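Local coordinates for PTS-dependent dihydroxyacetone kinase operon regulatory protein (Escherichia coli, PDB 4LRZ) that activates transcription of the dihydroxyacetone kinase operon dhaKLM from a sigma-70 promoter and represses its own expression, here represented by its N-terminal sensor part, at residues K28-N33 against F136-W141; S218-G223 against G296-L301; T148-S153 against R183-L188; P70-L75 against D90-Q95. One frame throughout, in Å; residues are numbered along the deposited sequence.

Contact 1: residues K28-N33 against F136-W141; sequences KRETWN and FKQVLW
The segment leaving helix 14-26 lies here against a loop of the GAF domain, the one that joins strand 128-131 to strand 143-151 and enters a 3-10 segment at Q138. The direct hydrogen bonds between the two segments all run to backbone oxygens of K28-N33. The amide N of Q138 gives an almost straight bond to R29 O (2.9 Å, 173° at the hydrogen), in the plane of that carbonyl. K137 bends at chi2 and brings its ammonium to two more: NZ donates to K28 O at 3.0 Å, nearly along the C=O axis, and to T31 O at 2.9 Å, from above the carbonyl plane. These two oxygens are likely to offset the cost of burying the lysine. A water donates to R29 O and T31 O, bridging these two carbonyls, with V139 N as a weak donor to it.

The apolar packing centres on two rings. W32, with CG anti to its backbone N, takes V139 CG1 over one face, 3.9 Å from the centroid of the five-membered ring. K137 CG sits at the edge of the same indole, whose NE1 is bonded to L100 O. F136, which also packs on helix 14-26, has R29 CG over its ring, 3.8 Å from the centroid.

The guanidinium of R29 is turned 69° from the W141 ring, and its NH1 meets the edge of that ring, 2.9 Å from CZ2.

Contact 2: residues S218-G223 against G296-L301; sequences SWDEQG and GTSFIL
W219 lays one face of its indole against F299, whose CB stands over the rim of the six-membered ring, 3.8 Å from its centroid. Farther out, NE1 of W219 comes to 3.4 Å from F299 CD2, with the five-membered ring and the phenyl ring tilted 33° to each other, so that the two rings meet obliquely. The indole gets there by placing CG in the crowded position between backbone N and carbonyl carbon (chi1 66°), which swings it across toward the neighbouring strand, where L301 CB touches CZ3. I248 and I262 also pack on it. An alanine in place of W219 would remove this indole and would probably leave F299 CB and L301 without their cover, loosening the buried face of the sheet.

In the backbone, W219 and F299 form an antiparallel hydrogen-bonded pair, W219 N to F299 O and F299 N to W219 O, each 3.1 Å. F299 O takes a second donor, S218 OG at 2.8 Å, from somewhat above the carbonyl plane. At the turn D220-G223, E221 CB rests 3.8 Å from G296 CA, where any side chain on G296 would collide with it. The carboxylate of E221 forms a salt bridge to R200 of the second subunit.

Strands 215-219 and 296-304, first and last of five in sequence, are neighbours in the 2-1-5-4-3 order of the antiparallel PAS sheet, with 296-304 in the middle.

Contact 3: residues T148-S153 against R183-L188; sequences TPLFDS and REVGNL
Strand 148-151 and the helix segment 183-188 run almost parallel, 7° apart, with their axes approaching to 7.2 Å and the CA atoms of F151 and G186 nearest, 5.4 Å from each other. The strand belongs to the antiparallel sheet of the GAF domain, and the helix is the long one, 174-211, that leads on toward the PAS fold.

L150 does most of the touching. Its CG occupies the crowded position between backbone N and carbonyl carbon (chi1 86°), which carries CD1 to the helix. That methyl lies 3.6 Å from G186 N and 4.0 Å from V185 CG1, so it rests where backbone and side chain of the helix meet. The same leucine also packs on A182 one turn earlier. V185 touches L56 and A60 as well, bringing helix 51-66 into the same apolar layer. One residue further along the strand, the backbone alone makes contact: F151 O approaches G186 CA to 3.7 Å, with no side chain on the glycine.

D152 and R183 have their charged partners outside the two segments: D152 forms a salt bridge with R156, R183 with D63 of the second subunit.

No hydrogen bond crosses between the two segments and the shared surface is small, so here the contact is van der Waals; T148 OG1, bonded to T178 OG1, supplies a directional link between the same strand and helix.

Contact 4: residues P70-L75 against D90-Q95; sequences PRECAL and DPQTLQ
One oxygen of D90 takes two donors from a single residue, T93. The backbone N of T93 reaches D90 OD2 at 3.0 Å from above the carboxylate plane, 44° out of it, while T93 OG1 donates to the same OD2 at 2.8 Å, along its anti lone pair. D90 has CG anti to its own backbone N (chi1 168°), which puts the carboxylate over the first turn of helix 91-99. The positive end of the helix dipole would tend to favour its ionised form.

This is an N-cap, set where strand 84-89 of the GAF domain ends and the helix starts; the segment facing it leads into strand 74-79, the partner of that strand in the sheet. The two are joined by D90 N, which gives a nearly straight bond to C73 O at 2.9 Å, almost along the C=O axis. Just before C73, E72 sits at the centre of an inverse gamma turn, closed by a weak bond from C73 N to R71 O. R71 O in turn comes to 3.3 Å from D90 CB. An alanine in place of D90 would lose both bonds to OD2, and would probably leave T93 N without its cap and the start of the helix less firmly held.

Between E72 and Q92, a water donates to T93 OG1 at 2.7 Å and to E72 OE2 at 3.2 Å, with Q92 NE2 a weak third partner. Beyond T93 the contact turns apolar: A74 CB meets L94 CD2 at 3.7 Å.

How the contacts relate
Contacts 3 and 4 lie within the GAF domain and reach the same sheet, their nearest atoms about 10 Å apart; contact 1 adds the N-terminal segment to that domain, and contact 4 is nested inside the loop it closes. Contact 2 stands alone in the PAS fold, its centre about 68 Å from that of contact 1. It is the most buried, a strand pair sealed by aromatic packing. Contacts 1, 3 and 4 are partly buried; 1 and 4 use water and polar side chains, whereas 3 is apolar. The helix of contact 3, 174-211, runs on toward strand 215-219 of contact 2, and both of these contacts touch the second subunit.

Contact 1: residues K28-N33 against F136-W141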
# COMPACT_ATOMS: atom_id res chain seq x y z
N LYS F 28 -6.38 -40.49 14.33
CA LYS F 28 -5.49 -41.04 15.35
C LYS F 28 -4.12 -40.36 15.30
O LYS F 28 -3.67 -39.92 14.24
CB LYS F 28 -5.36 -42.55 15.15
CG LYS F 28 -6.71 -43.26 15.12
CD LYS F 28 -6.77 -44.33 14.03
CE LYS F 28 -6.72 -45.77 14.60
NZ LYS F 28 -6.26 -46.75 13.53
N ARG F 29 -3.48 -40.29 16.46
CA ARG F 29 -2.16 -39.70 16.63
C ARG F 29 -1.04 -40.42 15.87
O ARG F 29 -0.07 -39.79 15.44
CB ARG F 29 -1.81 -39.59 18.12
CG ARG F 29 -2.70 -38.57 18.88
CD ARG F 29 -2.32 -38.36 20.34
NE ARG F 29 -1.95 -36.97 20.67
CZ ARG F 29 -0.78 -36.40 20.38
NH1 ARG F 29 0.15 -37.09 19.71
NH2 ARG F 29 -0.53 -35.14 20.74
N GLU F 30 -1.15 -41.73 15.67
CA GLU F 30 0.01 -42.44 15.10
C GLU F 30 -0.06 -42.70 13.61
O GLU F 30 0.88 -43.23 13.07
CB GLU F 30 0.34 -43.75 15.83
CG GLU F 30 -0.39 -43.95 17.16
CD GLU F 30 -1.90 -44.02 16.97
OE1 GLU F 30 -2.35 -44.72 16.02
OE2 GLU F 30 -2.63 -43.37 17.77
N THR F 31 -1.16 -42.38 12.95
CA THR F 31 -1.26 -42.73 11.54
C THR F 31 -0.69 -41.64 10.67
O THR F 31 -0.71 -40.45 11.04
CB THR F 31 -2.70 -43.04 11.11
OG1 THR F 31 -3.56 -41.97 11.53
CG2 THR F 31 -3.19 -44.43 11.71
N TRP F 32 -0.18 -42.05 9.51
CA TRP F 32 0.31 -41.11 8.50
C TRP F 32 0.29 -41.84 7.18
O TRP F 32 0.72 -42.99 7.10
CB TRP F 32 1.73 -40.61 8.82
CG TRP F 32 2.16 -39.39 8.02
CD1 TRP F 32 2.89 -39.38 6.87
CD2 TRP F 32 1.88 -38.00 8.33
NE1 TRP F 32 3.10 -38.08 6.44
CE2 TRP F 32 2.50 -37.22 7.31
CE3 TRP F 32 1.20 -37.35 9.37
CZ2 TRP F 32 2.42 -35.81 7.29
CZ3 TRP F 32 1.13 -35.95 9.35
CH2 TRP F 32 1.75 -35.20 8.31
N ASN F 33 -0.21 -41.17 6.16
CA ASN F 33 -0.26 -41.75 4.84
C ASN F 33 0.07 -40.75 3.75
O ASN F 33 0.44 -39.63 4.01
CB ASN F 33 -1.63 -42.35 4.57
CG ASN F 33 -1.53 -43.71 3.89
OD1 ASN F 33 -1.20 -43.81 2.71
ND2 ASN F 33 -1.83 -44.76 4.64
N PHE F 136 -0.77 -32.95 16.68
CA PHE F 136 -1.58 -34.15 16.92
C PHE F 136 -0.87 -35.42 16.43
O PHE F 136 -0.74 -36.40 17.15
CB PHE F 136 -2.95 -34.00 16.29
CG PHE F 136 -3.91 -35.11 16.64
CD1 PHE F 136 -4.62 -35.09 17.86
CD2 PHE F 136 -4.13 -36.18 15.75
CE1 PHE F 136 -5.53 -36.10 18.19
CE2 PHE F 136 -5.06 -37.19 16.08
CZ PHE F 136 -5.74 -37.15 17.30
N LYS F 137 -0.40 -35.37 15.19
CA LYS F 137 0.28 -36.47 14.51
C LYS F 137 1.70 -36.61 14.97
O LYS F 137 2.45 -35.64 14.90
CB LYS F 137 0.30 -36.21 13.01
CG LYS F 137 -1.06 -36.15 12.39
CD LYS F 137 -1.77 -37.46 12.55
CE LYS F 137 -2.75 -37.69 11.43
NZ LYS F 137 -3.25 -39.11 11.40
N GLN F 138 2.07 -37.82 15.39
CA GLN F 138 3.43 -38.13 15.86
C GLN F 138 4.52 -37.87 14.82
O GLN F 138 5.67 -37.61 15.18
CB GLN F 138 3.54 -39.58 16.33
CG GLN F 138 3.06 -39.80 17.77
CD GLN F 138 2.70 -41.28 18.09
OE1 GLN F 138 3.16 -42.23 17.44
NE2 GLN F 138 1.87 -41.46 19.12
N VAL F 139 4.16 -37.98 13.54
CA VAL F 139 5.13 -37.78 12.47
C VAL F 139 5.70 -36.35 12.51
O VAL F 139 6.86 -36.13 12.13
CB VAL F 139 4.52 -38.19 11.09
CG1 VAL F 139 5.24 -37.51 9.94
CG2 VAL F 139 4.59 -39.70 10.94
N LEU F 140 4.92 -35.41 13.04
CA LEU F 140 5.33 -34.01 13.12
C LEU F 140 6.07 -33.61 14.39
O LEU F 140 6.45 -32.44 14.52
CB LEU F 140 4.13 -33.08 12.88
CG LEU F 140 3.45 -33.22 11.50
CD1 LEU F 140 2.32 -32.21 11.33
CD2 LEU F 140 4.45 -33.12 10.32
N TRP F 141 6.31 -34.55 15.30
CA TRP F 141 6.96 -34.22 16.58
C TRP F 141 8.41 -33.73 16.44
O TRP F 141 8.95 -33.12 17.34
CB TRP F 141 6.88 -35.39 17.56
CG TRP F 141 5.46 -35.65 18.12
CD1 TRP F 141 4.27 -35.10 17.68
CD2 TRP F 141 5.09 -36.54 19.20
NE1 TRP F 141 3.22 -35.58 18.41
CE2 TRP F 141 3.68 -36.46 19.35
CE3 TRP F 141 5.82 -37.39 20.05
CZ2 TRP F 141 2.98 -37.21 20.32
CZ3 TRP F 141 5.12 -38.15 21.02
CH2 TRP F 141 3.72 -38.04 21.14
O HOH W 1 1.32 -39.63 12.92

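Contact 2: residues S218-G223 against G296-L301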
# COMPACT_ATOMS: atom_id res chain seq x y z
N SER F 218 -7.22 22.79 -16.93
CA SER F 218 -7.01 22.75 -15.51
C SER F 218 -5.55 22.66 -15.16
O SER F 218 -4.80 21.87 -15.76
CB SER F 218 -7.74 21.58 -14.90
OG SER F 218 -7.53 21.53 -13.49
N TRP F 219 -5.16 23.44 -14.17
CA TRP F 219 -3.77 23.42 -13.75
C TRP F 219 -3.53 23.28 -12.24
O TRP F 219 -4.43 23.47 -11.40
CB TRP F 219 -2.98 24.57 -14.38
CG TRP F 219 -3.39 25.92 -13.93
CD1 TRP F 219 -2.87 26.63 -12.89
CD2 TRP F 219 -4.43 26.74 -14.49
NE1 TRP F 219 -3.50 27.84 -12.77
CE2 TRP F 219 -4.47 27.94 -13.73
CE3 TRP F 219 -5.33 26.59 -15.56
CZ2 TRP F 219 -5.35 28.98 -14.02
CZ3 TRP F 219 -6.21 27.62 -15.84
CH2 TRP F 219 -6.22 28.81 -15.07
N ASP F 220 -2.27 22.95 -11.95
CA ASP F 220 -1.65 22.65 -10.65
C ASP F 220 -1.44 23.87 -9.78
O ASP F 220 -1.48 24.96 -10.30
CB ASP F 220 -0.22 22.16 -10.95
CG ASP F 220 -0.04 20.79 -10.53
OD1 ASP F 220 1.01 20.18 -10.76
OD2 ASP F 220 -1.00 20.33 -9.91
N GLU F 221 -1.14 23.66 -8.49
CA GLU F 221 -0.66 24.77 -7.60
C GLU F 221 0.77 25.12 -7.98
O GLU F 221 1.31 26.12 -7.51
CB GLU F 221 -0.68 24.41 -6.10
CG GLU F 221 0.40 23.41 -5.65
CD GLU F 221 0.04 21.94 -5.96
OE1 GLU F 221 -1.05 21.67 -6.53
OE2 GLU F 221 0.84 21.04 -5.64
N GLN F 222 1.37 24.27 -8.79
CA GLN F 222 2.70 24.48 -9.31
C GLN F 222 2.67 25.13 -10.68
O GLN F 222 3.71 25.31 -11.27
CB GLN F 222 3.43 23.14 -9.42
CG GLN F 222 3.71 22.47 -8.06
CD GLN F 222 4.83 23.17 -7.26
OE1 GLN F 222 5.99 22.78 -7.35
NE2 GLN F 222 4.48 24.21 -6.51
N GLY F 223 1.50 25.45 -11.22
CA GLY F 223 1.42 26.04 -12.57
C GLY F 223 1.32 25.09 -13.77
O GLY F 223 1.20 25.55 -14.91
N GLY F 296 -1.86 23.89 -1.77
CA GLY F 296 -1.96 25.07 -2.62
C GLY F 296 -3.30 25.13 -3.36
O GLY F 296 -4.19 24.28 -3.17
N THR F 297 -3.45 26.13 -4.21
CA THR F 297 -4.68 26.27 -4.95
C THR F 297 -4.45 25.80 -6.37
O THR F 297 -3.43 26.11 -6.96
CB THR F 297 -5.21 27.73 -4.93
OG1 THR F 297 -5.17 28.21 -3.58
CG2 THR F 297 -6.64 27.82 -5.47
N SER F 298 -5.38 25.00 -6.88
CA SER F 298 -5.44 24.56 -8.25
C SER F 298 -6.65 25.25 -8.88
O SER F 298 -7.53 25.77 -8.15
CB SER F 298 -5.65 23.04 -8.31
OG SER F 298 -4.47 22.36 -7.96
N PHE F 299 -6.71 25.23 -10.22
CA PHE F 299 -7.77 25.91 -10.95
C PHE F 299 -8.41 25.08 -12.03
O PHE F 299 -7.76 24.24 -12.64
CB PHE F 299 -7.25 27.22 -11.53
CG PHE F 299 -6.85 28.22 -10.48
CD1 PHE F 299 -7.81 29.05 -9.89
CD2 PHE F 299 -5.52 28.31 -10.05
CE1 PHE F 299 -7.45 29.97 -8.90
CE2 PHE F 299 -5.14 29.25 -9.05
CZ PHE F 299 -6.12 30.07 -8.48
N ILE F 300 -9.70 25.29 -12.23
CA ILE F 300 -10.35 24.83 -13.43
C ILE F 300 -10.92 26.02 -14.17
O ILE F 300 -11.55 26.89 -13.55
CB ILE F 300 -11.48 23.86 -13.18
CG1 ILE F 300 -10.93 22.58 -12.56
CG2 ILE F 300 -12.19 23.54 -14.53
CD1 ILE F 300 -12.02 21.58 -12.24
N LEU F 301 -10.69 26.07 -15.47
CA LEU F 301 -11.25 27.10 -16.32
C LEU F 301 -12.11 26.46 -17.37
O LEU F 301 -11.64 25.60 -18.12
CB LEU F 301 -10.13 27.93 -16.96
CG LEU F 301 -10.51 28.96 -18.01
CD1 LEU F 301 -11.23 30.15 -17.37
CD2 LEU F 301 -9.29 29.42 -18.74

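Contact 3: residues T148-S153 against R183-L188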
# COMPACT_ATOMS: atom_id res chain seq x y z
N THR F 148 1.07 -17.52 9.67
CA THR F 148 0.24 -16.38 9.88
C THR F 148 -0.70 -16.33 8.70
O THR F 148 -0.27 -16.54 7.59
CB THR F 148 1.11 -15.07 9.94
OG1 THR F 148 2.04 -15.18 11.04
CG2 THR F 148 0.25 -13.86 10.17
N PRO F 149 -1.98 -16.00 8.94
CA PRO F 149 -2.87 -15.86 7.82
C PRO F 149 -2.69 -14.50 7.12
O PRO F 149 -2.28 -13.53 7.76
CB PRO F 149 -4.25 -15.94 8.49
CG PRO F 149 -4.06 -15.41 9.84
CD PRO F 149 -2.69 -15.86 10.23
N LEU F 150 -3.01 -14.44 5.82
CA LEU F 150 -3.07 -13.15 5.20
C LEU F 150 -4.36 -12.83 4.51
O LEU F 150 -5.12 -13.73 4.06
CB LEU F 150 -1.88 -12.89 4.29
CG LEU F 150 -1.90 -13.36 2.86
CD1 LEU F 150 -1.72 -12.12 2.07
CD2 LEU F 150 -0.69 -14.27 2.70
N PHE F 151 -4.59 -11.53 4.38
CA PHE F 151 -5.89 -11.01 4.00
C PHE F 151 -5.94 -10.17 2.72
O PHE F 151 -4.99 -9.52 2.36
CB PHE F 151 -6.53 -10.30 5.20
CG PHE F 151 -6.69 -11.19 6.42
CD1 PHE F 151 -7.78 -12.05 6.54
CD2 PHE F 151 -5.71 -11.19 7.44
CE1 PHE F 151 -7.94 -12.91 7.69
CE2 PHE F 151 -5.85 -12.01 8.60
CZ PHE F 151 -6.96 -12.88 8.72
N ASP F 152 -7.09 -10.22 2.06
CA ASP F 152 -7.42 -9.50 0.84
C ASP F 152 -7.08 -8.02 0.77
O ASP F 152 -6.26 -7.48 1.54
CB ASP F 152 -8.95 -9.61 0.58
CG ASP F 152 -9.27 -10.71 -0.33
OD1 ASP F 152 -8.30 -11.25 -0.89
OD2 ASP F 152 -10.46 -11.08 -0.49
N SER F 153 -7.71 -7.39 -0.22
CA SER F 153 -7.80 -5.96 -0.38
C SER F 153 -9.08 -5.55 0.40
O SER F 153 -9.22 -4.44 0.86
CB SER F 153 -7.94 -5.64 -1.90
OG SER F 153 -7.66 -6.81 -2.74
N ARG F 183 1.73 -9.71 6.68
CA ARG F 183 1.25 -8.33 6.59
C ARG F 183 1.77 -7.50 5.41
O ARG F 183 1.04 -6.65 4.86
CB ARG F 183 1.38 -7.61 7.90
CG ARG F 183 -0.00 -7.65 8.58
CD ARG F 183 0.03 -8.13 10.02
NE ARG F 183 0.63 -7.14 10.91
CZ ARG F 183 0.35 -7.00 12.21
NH1 ARG F 183 -0.56 -7.79 12.81
NH2 ARG F 183 0.98 -6.08 12.90
N GLU F 184 3.00 -7.77 4.98
CA GLU F 184 3.57 -7.10 3.85
C GLU F 184 2.86 -7.51 2.57
O GLU F 184 2.46 -6.65 1.81
CB GLU F 184 5.08 -7.37 3.78
CG GLU F 184 5.67 -7.39 2.38
CD GLU F 184 7.22 -7.36 2.36
OE1 GLU F 184 7.75 -6.52 1.59
OE2 GLU F 184 7.90 -8.16 3.07
N VAL F 185 2.68 -8.81 2.33
CA VAL F 185 1.96 -9.30 1.15
C VAL F 185 0.48 -8.76 1.14
O VAL F 185 -0.00 -8.18 0.15
CB VAL F 185 2.04 -10.84 1.06
CG1 VAL F 185 1.43 -11.33 -0.23
CG2 VAL F 185 3.50 -11.33 1.15
N GLY F 186 -0.21 -8.88 2.26
CA GLY F 186 -1.49 -8.20 2.46
C GLY F 186 -1.49 -6.75 2.03
O GLY F 186 -2.30 -6.32 1.16
N ASN F 187 -0.57 -5.96 2.53
CA ASN F 187 -0.63 -4.56 2.21
C ASN F 187 -0.33 -4.30 0.74
O ASN F 187 -0.83 -3.33 0.17
CB ASN F 187 0.23 -3.74 3.16
CG ASN F 187 -0.32 -3.74 4.57
OD1 ASN F 187 -1.54 -3.83 4.77
ND2 ASN F 187 0.55 -3.67 5.54
N LEU F 188 0.46 -5.18 0.14
CA LEU F 188 0.77 -5.02 -1.24
C LEU F 188 -0.47 -5.31 -2.09
O LEU F 188 -0.62 -4.71 -3.14
CB LEU F 188 1.89 -5.93 -1.62
CG LEU F 188 3.33 -5.44 -1.80
CD1 LEU F 188 3.60 -3.97 -1.74
CD2 LEU F 188 4.28 -6.30 -0.96

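Contact 4: residues P70-L75 against D90-Q95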
# COMPACT_ATOMS: atom_id res chain seq x y z
N PRO F 70 22.61 -19.57 5.58
CA PRO F 70 22.31 -21.01 5.75
C PRO F 70 21.53 -21.31 7.02
O PRO F 70 21.78 -20.72 8.08
CB PRO F 70 23.70 -21.65 5.85
CG PRO F 70 24.66 -20.49 6.30
CD PRO F 70 23.87 -19.20 6.27
N ARG F 71 20.59 -22.25 6.90
CA ARG F 71 19.62 -22.56 7.92
C ARG F 71 18.80 -23.77 7.43
O ARG F 71 18.44 -23.83 6.26
CB ARG F 71 18.73 -21.35 8.16
CG ARG F 71 17.43 -21.68 8.77
CD ARG F 71 16.81 -20.60 9.64
NE ARG F 71 16.10 -21.28 10.73
CZ ARG F 71 15.01 -20.83 11.35
NH1 ARG F 71 14.44 -19.67 10.98
NH2 ARG F 71 14.51 -21.54 12.33
N GLU F 72 18.52 -24.73 8.29
CA GLU F 72 17.63 -25.86 7.94
C GLU F 72 16.17 -25.46 8.11
O GLU F 72 15.60 -25.62 9.18
CB GLU F 72 17.93 -27.10 8.80
CG GLU F 72 19.24 -27.85 8.46
CD GLU F 72 19.63 -28.91 9.51
OE1 GLU F 72 20.65 -28.68 10.22
OE2 GLU F 72 18.94 -29.96 9.65
N CYS F 73 15.57 -24.89 7.06
CA CYS F 73 14.19 -24.49 7.15
C CYS F 73 13.55 -24.36 5.77
O CYS F 73 14.23 -24.38 4.76
CB CYS F 73 14.01 -23.18 7.93
SG CYS F 73 14.33 -21.71 6.95
N ALA F 74 12.23 -24.23 5.74
CA ALA F 74 11.49 -24.15 4.51
C ALA F 74 10.43 -23.10 4.73
O ALA F 74 9.91 -22.94 5.85
CB ALA F 74 10.84 -25.48 4.22
N LEU F 75 10.07 -22.44 3.65
CA LEU F 75 9.02 -21.45 3.70
C LEU F 75 7.93 -21.90 2.71
O LEU F 75 8.25 -22.41 1.61
CB LEU F 75 9.60 -20.09 3.32
CG LEU F 75 10.68 -19.50 4.27
CD1 LEU F 75 11.61 -18.49 3.56
CD2 LEU F 75 10.03 -18.83 5.46
N ASP F 90 15.74 -24.25 2.24
CA ASP F 90 16.86 -25.17 2.16
C ASP F 90 16.49 -26.48 1.46
O ASP F 90 15.56 -27.17 1.88
CB ASP F 90 17.40 -25.45 3.56
CG ASP F 90 18.37 -26.59 3.58
OD1 ASP F 90 19.46 -26.46 3.01
OD2 ASP F 90 18.05 -27.63 4.17
N PRO F 91 17.22 -26.81 0.39
CA PRO F 91 17.02 -28.04 -0.43
C PRO F 91 16.77 -29.33 0.39
O PRO F 91 15.74 -30.04 0.21
CB PRO F 91 18.31 -28.13 -1.26
CG PRO F 91 18.83 -26.68 -1.35
CD PRO F 91 18.32 -25.95 -0.12
N GLN F 92 17.68 -29.61 1.33
CA GLN F 92 17.54 -30.76 2.22
C GLN F 92 16.23 -30.75 3.05
O GLN F 92 15.55 -31.78 3.22
CB GLN F 92 18.75 -30.86 3.14
CG GLN F 92 18.72 -32.05 4.15
CD GLN F 92 19.83 -31.96 5.22
OE1 GLN F 92 20.85 -32.63 5.13
NE2 GLN F 92 19.62 -31.10 6.22
N THR F 93 15.88 -29.58 3.58
CA THR F 93 14.72 -29.49 4.43
C THR F 93 13.49 -29.73 3.55
O THR F 93 12.61 -30.49 3.90
CB THR F 93 14.73 -28.17 5.23
OG1 THR F 93 15.97 -28.08 5.95
CG2 THR F 93 13.62 -28.11 6.23
N LEU F 94 13.48 -29.13 2.37
CA LEU F 94 12.44 -29.34 1.37
C LEU F 94 12.34 -30.78 0.94
O LEU F 94 11.22 -31.26 0.74
CB LEU F 94 12.65 -28.48 0.14
CG LEU F 94 12.38 -27.00 0.43
CD1 LEU F 94 12.88 -26.07 -0.71
CD2 LEU F 94 10.89 -26.82 0.74
N GLN F 95 13.47 -31.48 0.81
CA GLN F 95 13.32 -32.90 0.51
C GLN F 95 12.74 -33.69 1.69
O GLN F 95 11.91 -34.56 1.45
CB GLN F 95 14.58 -33.57 -0.12
CG GLN F 95 15.70 -34.02 0.83
CD GLN F 95 15.48 -35.37 1.56
OE1 GLN F 95 14.59 -36.17 1.22
NE2 GLN F 95 16.33 -35.64 2.58
O HOH W 2 16.53 -30.18 7.50